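Local coordinates for protein LURP-one-related 15 (Arabidopsis thaliana, PDB 1ZXU) that is of uncertain function but might be related to the phospholipid scramblase and tubby-like superfamily of membrane-tethered transcription factors, at residues Val67-Phe72 / Asp76-Leu81. Residues are numbered along the deposited sequence; the frame is centred on the assembly and turned at random.
Sequences VKEPVF and DKRVLL
K68 and V79 form the hydrogen-bonded pair of this antiparallel hairpin: K68 N donates to V79 O (3.0 Å) and V79 N to K68 O (2.8 Å), both nearly straight. Each acceptor also takes a CA-H contact, V79 O from V67 CA and K68 O from R78 CA. Beyond this pair the pattern lapses, P70 having no N-H to give; its CD rests 3.4 Å from K77 O, while E69 N bonds N53 OD1. R78 has CG anti to its backbone N (chi1 -162°), which sets it 3.4 Å from V67 CG1; a bend at chi2 lays CD against the K68 carbonyl, and another at chi3 turns the guanidinium, whose NH1 donates to G52 O. E69 OE2 stands 4.6 Å from R78 NE, well out of the guanidinium plane, and makes its salt bridge with R212 instead. A leucine at R78 would probably leave G52 O without this donor and weaken the positive field near E69. V67 CG2 and L80 CG lie side by side on the face carrying R78, and this face packs on V205 of helix 197-211. Strand 63-68 continues to 54-58 through V67 and F54, and strand 77-81 to 87-92, placing the hairpin within the antiparallel barrel wall around that helix, as in Tubby-like folds.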
ATOM      1  N   VAL A  67       7.751  -4.355  -6.647  1.00 12.67           N
ATOM      2  CA  VAL A  67       6.881  -5.265  -5.952  1.00 11.31           C
ATOM      3  C   VAL A  67       7.104  -6.662  -6.475  1.00 14.53           C
ATOM      4  O   VAL A  67       7.003  -6.882  -7.694  1.00 14.50           O
ATOM      5  CB  VAL A  67       5.409  -4.885  -6.195  1.00 12.23           C
ATOM      6  CG1 VAL A  67       4.479  -5.884  -5.488  1.00 14.19           C
ATOM      7  CG2 VAL A  67       5.188  -3.512  -5.636  1.00 11.71           C
ATOM      8  N   LYS A  68       7.427  -7.575  -5.560  1.00 15.03           N
ATOM      9  CA  LYS A  68       7.622  -8.965  -6.024  1.00 16.84           C
ATOM     10  C   LYS A  68       7.225 -10.021  -5.053  1.00 15.78           C
ATOM     11  O   LYS A  68       7.173  -9.785  -3.855  1.00 14.24           O
ATOM     12  CB  LYS A  68       9.066  -9.204  -6.445  1.00 19.89           C
ATOM     13  CG  LYS A  68      10.026  -9.263  -5.316  1.00 23.28           C
ATOM     14  CD  LYS A  68      11.395  -9.799  -5.834  1.00 30.50           C
ATOM     15  CE  LYS A  68      12.461  -9.897  -4.756  1.00 33.47           C
ATOM     16  NZ  LYS A  68      11.997 -10.204  -3.366  1.00 43.02           N
ATOM     17  N   GLU A  69       6.945 -11.222  -5.581  1.00 15.82           N
ATOM     18  CA  GLU A  69       6.791 -12.402  -4.708  1.00 15.81           C
ATOM     19  C   GLU A  69       8.243 -12.885  -4.468  1.00 15.85           C
ATOM     20  O   GLU A  69       8.961 -13.156  -5.427  1.00 17.03           O
ATOM     21  CB  GLU A  69       5.985 -13.494  -5.453  1.00 19.88           C
ATOM     22  CG  GLU A  69       4.470 -13.223  -5.462  1.00 22.72           C
ATOM     23  CD  GLU A  69       3.654 -14.218  -6.334  1.00 27.14           C
ATOM     24  OE1 GLU A  69       4.264 -15.115  -6.945  1.00 32.42           O
ATOM     25  OE2 GLU A  69       2.416 -14.059  -6.411  1.00 38.39           O
ATOM     26  N   PRO A  70       8.694 -12.897  -3.209  1.00 16.62           N
ATOM     27  CA  PRO A  70      10.133 -13.147  -2.912  1.00 13.88           C
ATOM     28  C   PRO A  70      10.535 -14.598  -3.185  1.00 15.12           C
ATOM     29  O   PRO A  70      11.752 -14.844  -3.412  1.00 17.16           O
ATOM     30  CB  PRO A  70      10.253 -12.873  -1.430  1.00 16.83           C
ATOM     31  CG  PRO A  70       8.820 -13.071  -0.842  1.00 15.60           C
ATOM     32  CD  PRO A  70       7.910 -12.589  -2.007  1.00 16.53           C
ATOM     33  N   VAL A  71       9.559 -15.501  -3.143  1.00 14.59           N
ATOM     34  CA  VAL A  71       9.889 -16.940  -3.323  1.00 15.77           C
ATOM     35  C   VAL A  71       9.062 -17.574  -4.417  1.00 17.97           C
ATOM     36  O   VAL A  71       7.843 -17.432  -4.475  1.00 17.89           O
ATOM     37  CB  VAL A  71       9.737 -17.751  -1.987  1.00 14.96           C
ATOM     38  CG1 VAL A  71      10.034 -19.235  -2.214  1.00 17.98           C
ATOM     39  CG2 VAL A  71      10.560 -17.177  -0.845  1.00 14.38           C
ATOM     40  N   PHE A  72       9.756 -18.272  -5.314  1.00 15.61           N
ATOM     41  CA  PHE A  72       9.126 -18.934  -6.438  1.00 19.55           C
ATOM     42  C   PHE A  72       8.135 -20.029  -5.980  1.00 18.87           C
ATOM     43  O   PHE A  72       8.407 -20.791  -5.056  1.00 22.19           O
ATOM     44  CB  PHE A  72      10.246 -19.585  -7.292  1.00 16.82           C
ATOM     45  CG  PHE A  72       9.763 -20.060  -8.615  1.00 21.53           C
ATOM     46  CD1 PHE A  72      10.000 -19.303  -9.772  1.00 19.81           C
ATOM     47  CD2 PHE A  72       9.097 -21.299  -8.704  1.00 20.47           C
ATOM     48  CE1 PHE A  72       9.544 -19.779 -11.009  1.00 28.95           C
ATOM     49  CE2 PHE A  72       8.665 -21.798  -9.939  1.00 23.26           C
ATOM     50  CZ  PHE A  72       8.867 -21.045 -11.068  1.00 20.16           C
ATOM     51  N   ASP A  76       1.856 -16.472  -1.175  1.00 27.00           N
ATOM     52  CA  ASP A  76       1.236 -15.922   0.016  1.00 27.08           C
ATOM     53  C   ASP A  76       1.926 -14.610   0.476  1.00 24.35           C
ATOM     54  O   ASP A  76       1.490 -13.993   1.429  1.00 22.92           O
ATOM     55  CB  ASP A  76       1.297 -16.958   1.131  1.00 28.87           C
ATOM     56  CG  ASP A  76       2.727 -17.275   1.576  1.00 36.36           C
ATOM     57  OD1 ASP A  76       3.618 -17.499   0.706  1.00 41.83           O
ATOM     58  OD2 ASP A  76       2.967 -17.320   2.797  1.00 42.92           O
ATOM     59  N   LYS A  77       3.027 -14.227  -0.171  1.00 22.48           N
ATOM     60  CA  LYS A  77       3.879 -13.150   0.373  1.00 19.25           C
ATOM     61  C   LYS A  77       4.265 -12.235  -0.784  1.00 18.10           C
ATOM     62  O   LYS A  77       4.541 -12.702  -1.894  1.00 19.19           O
ATOM     63  CB  LYS A  77       5.212 -13.671   0.954  1.00 20.78           C
ATOM     64  CG  LYS A  77       5.221 -14.233   2.307  1.00 24.85           C
ATOM     65  CD  LYS A  77       6.684 -14.217   2.794  1.00 30.38           C
ATOM     66  CE  LYS A  77       6.864 -14.978   4.103  1.00 40.75           C
ATOM     67  NZ  LYS A  77       6.696 -16.462   3.985  1.00 50.22           N
ATOM     68  N   ARG A  78       4.299 -10.918  -0.530  1.00 15.99           N
ATOM     69  CA  ARG A  78       4.871 -10.021  -1.482  1.00 15.00           C
ATOM     70  C   ARG A  78       5.782  -9.110  -0.677  1.00 15.68           C
ATOM     71  O   ARG A  78       5.489  -8.827   0.464  1.00 17.42           O
ATOM     72  CB  ARG A  78       3.772  -9.142  -2.095  1.00 15.22           C
ATOM     73  CG  ARG A  78       4.199  -8.500  -3.375  1.00 23.56           C
ATOM     74  CD  ARG A  78       3.908  -9.490  -4.541  1.00 30.31           C
ATOM     75  NE  ARG A  78       2.540  -9.964  -4.368  1.00 28.75           N
ATOM     76  CZ  ARG A  78       1.486  -9.410  -4.951  1.00 26.17           C
ATOM     77  NH1 ARG A  78       1.622  -8.430  -5.857  1.00 27.30           N
ATOM     78  NH2 ARG A  78       0.276  -9.911  -4.691  1.00 39.31           N
ATOM     79  N   VAL A  79       6.851  -8.640  -1.288  1.00 12.02           N
ATOM     80  CA  VAL A  79       7.678  -7.610  -0.666  1.00 12.63           C
ATOM     81  C   VAL A  79       7.733  -6.344  -1.540  1.00 12.74           C
ATOM     82  O   VAL A  79       7.685  -6.425  -2.764  1.00 14.13           O
ATOM     83  CB  VAL A  79       9.141  -8.159  -0.390  1.00 16.30           C
ATOM     84  CG1 VAL A  79       9.844  -8.471  -1.680  1.00 21.61           C
ATOM     85  CG2 VAL A  79       9.974  -7.150   0.428  1.00 19.82           C
ATOM     86  N   LEU A  80       7.767  -5.187  -0.896  1.00 11.45           N
ATOM     87  CA  LEU A  80       8.015  -3.880  -1.553  1.00 11.78           C
ATOM     88  C   LEU A  80       9.449  -3.532  -1.276  1.00 14.54           C
ATOM     89  O   LEU A  80       9.835  -3.440  -0.095  1.00 16.99           O
ATOM     90  CB  LEU A  80       7.102  -2.792  -0.949  1.00 13.67           C
ATOM     91  CG  LEU A  80       5.804  -2.710  -1.709  1.00 21.78           C
ATOM     92  CD1 LEU A  80       5.000  -3.983  -1.352  1.00 19.51           C
ATOM     93  CD2 LEU A  80       5.107  -1.465  -1.240  1.00 25.91           C
ATOM     94  N   LEU A  81      10.248  -3.391  -2.334  1.00 12.76           N
ATOM     95  CA  LEU A  81      11.677  -3.038  -2.212  1.00 12.90           C
ATOM     96  C   LEU A  81      11.852  -1.618  -2.621  1.00 14.60           C
ATOM     97  O   LEU A  81      11.179  -1.148  -3.530  1.00 16.10           O
ATOM     98  CB  LEU A  81      12.547  -3.894  -3.146  1.00 17.57           C
ATOM     99  CG  LEU A  81      12.277  -5.401  -3.047  1.00 17.32           C
ATOM    100  CD1 LEU A  81      13.107  -6.148  -4.127  1.00 29.48           C
ATOM    101  CD2 LEU A  81      12.705  -5.899  -1.747  1.00 20.59           C
TER